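Local coordinates for DUF3218 domain-containing protein (Pseudomonas aeruginosa, PDB 2IGS), which is of unknown function but is a mainly helical protein with a few strands, of the DUF3218 family, at the interface of chains A and B. Coordinates in Å, arbitrary orientation; residue numbers count along the deposited sequence, not the author numbering. Chains: chain A/B, Hypothetical protein.

The interface of chains A and B. Residues chain A 132, 194-195, 198; chain B 191-192, 194-195.
With chi1 near 180° on both A:Phe194 and B:Phe194, each ring swings away from its backbone N and meets the other between the two copies of helix 190-200. The rings pack edge-to-face with their planes 57° apart: CE1 of B:Phe194 lies over the rim of one face of A:Phe194, while CG1 of A:Val132, from strand 132-134, caps the centre of the opposite face. Phenylalanine suits this place because its flat apolar ring can be covered on both sides and touched at its edge, here by CB of B:Ser191. A:Asn195 has an amide short enough to set ND2 over a face of B:Phe194, 3.3 Å from its CZ atom, with amide and ring planes steeply inclined.

Beside the rings the contact turns polar. A:Lys198, long and cationic, kinks twice on its way to the anionic B:Asp192, whose carboxylate OD1 takes a salt bridge from NZ at 3.0 Å, nearly along the C-O axis. NZ also lies 2.8 Å from the hydroxyl OG of B:Ser191, a bond of poor geometry, the lysine tail being folded too tightly round the hydroxyl. A small serine fits because its hydroxyl can donate to the carbonyl O of A:Val132 at 3.1 Å, in the carbonyl plane. The two Asn195 side chains run antiparallel alongside each other; the modelled contact between their OD1 atoms is doubtful, since both can only accept. The interface as a whole is two-fold symmetric, but Asn195 and Phe194 near the axis depart from it, and the structure alone does not establish a dimer in solution. Water 1 meets both N and O of A:Val132 and lies 3.1 Å from OG of B:Ser191.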
loop_
_atom_site.group_PDB
_atom_site.type_symbol
_atom_site.label_atom_id
_atom_site.label_comp_id
_atom_site.label_asym_id
_atom_site.label_seq_id
_atom_site.Cartn_x
_atom_site.Cartn_y
_atom_site.Cartn_z
ATOM N N VAL A 132 -20.743 4.265 9.006
ATOM C CA VAL A 132 -19.765 4.218 7.952
ATOM C C VAL A 132 -20.010 2.937 7.164
ATOM O O VAL A 132 -19.937 1.830 7.709
ATOM C CB VAL A 132 -18.337 4.245 8.487
ATOM C CG1 VAL A 132 -17.333 4.158 7.324
ATOM C CG2 VAL A 132 -18.080 5.503 9.266
ATOM N N PHE A 194 -11.174 3.737 6.489
ATOM C CA PHE A 194 -12.551 3.322 6.786
ATOM C C PHE A 194 -12.748 3.239 8.310
ATOM O O PHE A 194 -13.705 3.779 8.870
ATOM C CB PHE A 194 -12.861 1.974 6.103
ATOM C CG PHE A 194 -14.268 1.428 6.371
ATOM C CD1 PHE A 194 -14.651 1.025 7.630
ATOM C CD2 PHE A 194 -15.174 1.270 5.341
ATOM C CE1 PHE A 194 -15.934 0.490 7.873
ATOM C CE2 PHE A 194 -16.448 0.753 5.570
ATOM C CZ PHE A 194 -16.824 0.358 6.838
ATOM N N ASN A 195 -11.805 2.579 8.962
ATOM C CA ASN A 195 -11.859 2.336 10.384
ATOM C C ASN A 195 -11.463 3.467 11.313
ATOM O O ASN A 195 -11.964 3.542 12.420
ATOM C CB ASN A 195 -11.140 1.029 10.702
ATOM C CG ASN A 195 -12.020 -0.165 10.354
ATOM O OD1 ASN A 195 -13.060 -0.368 10.984
ATOM N ND2 ASN A 195 -11.668 -0.892 9.289
ATOM N N LYS A 198 -14.651 5.571 11.112
ATOM C CA LYS A 198 -15.585 4.809 11.937
ATOM C C LYS A 198 -15.386 5.004 13.474
ATOM O O LYS A 198 -16.381 5.205 14.211
ATOM C CB LYS A 198 -15.579 3.326 11.522
ATOM C CG LYS A 198 -16.145 2.326 12.543
ATOM C CD LYS A 198 -17.174 1.412 11.906
ATOM C CE LYS A 198 -18.169 0.880 12.946
ATOM N NZ LYS A 198 -19.567 1.230 12.498
ATOM N N SER B 191 -19.709 -3.294 9.306
ATOM C CA SER B 191 -18.757 -2.255 9.609
ATOM C C SER B 191 -18.303 -2.358 11.059
ATOM O O SER B 191 -17.129 -2.136 11.359
ATOM C CB SER B 191 -19.441 -0.923 9.316
ATOM O OG SER B 191 -18.894 0.120 10.071
ATOM N N ASP B 192 -19.243 -2.714 11.947
ATOM C CA ASP B 192 -18.980 -2.987 13.356
ATOM C C ASP B 192 -18.047 -4.179 13.545
ATOM O O ASP B 192 -17.098 -4.101 14.320
ATOM C CB ASP B 192 -20.293 -3.290 14.093
ATOM C CG ASP B 192 -21.065 -2.038 14.521
ATOM O OD1 ASP B 192 -20.624 -0.900 14.248
ATOM O OD2 ASP B 192 -22.145 -2.203 15.166
ATOM N N PHE B 194 -16.075 -5.682 11.186
ATOM C CA PHE B 194 -14.830 -5.298 10.491
ATOM C C PHE B 194 -13.930 -4.531 11.455
ATOM O O PHE B 194 -12.761 -4.871 11.619
ATOM C CB PHE B 194 -15.247 -4.414 9.306
ATOM C CG PHE B 194 -14.126 -3.897 8.429
ATOM C CD1 PHE B 194 -14.354 -2.752 7.637
ATOM C CD2 PHE B 194 -12.893 -4.543 8.322
ATOM C CE1 PHE B 194 -13.343 -2.250 6.746
ATOM C CE2 PHE B 194 -11.863 -4.058 7.453
ATOM C CZ PHE B 194 -12.085 -2.910 6.664
ATOM N N ASN B 195 -14.477 -3.490 12.081
ATOM C CA ASN B 195 -13.750 -2.658 13.061
ATOM C C ASN B 195 -13.210 -3.448 14.257
ATOM O O ASN B 195 -12.051 -3.322 14.613
ATOM C CB ASN B 195 -14.656 -1.511 13.536
ATOM C CG ASN B 195 -13.914 -0.459 14.364
ATOM O OD1 ASN B 195 -13.459 0.563 13.840
ATOM N ND2 ASN B 195 -13.812 -0.691 15.655
HETATM O O HOH W 1 -21.590 1.682 10.501
#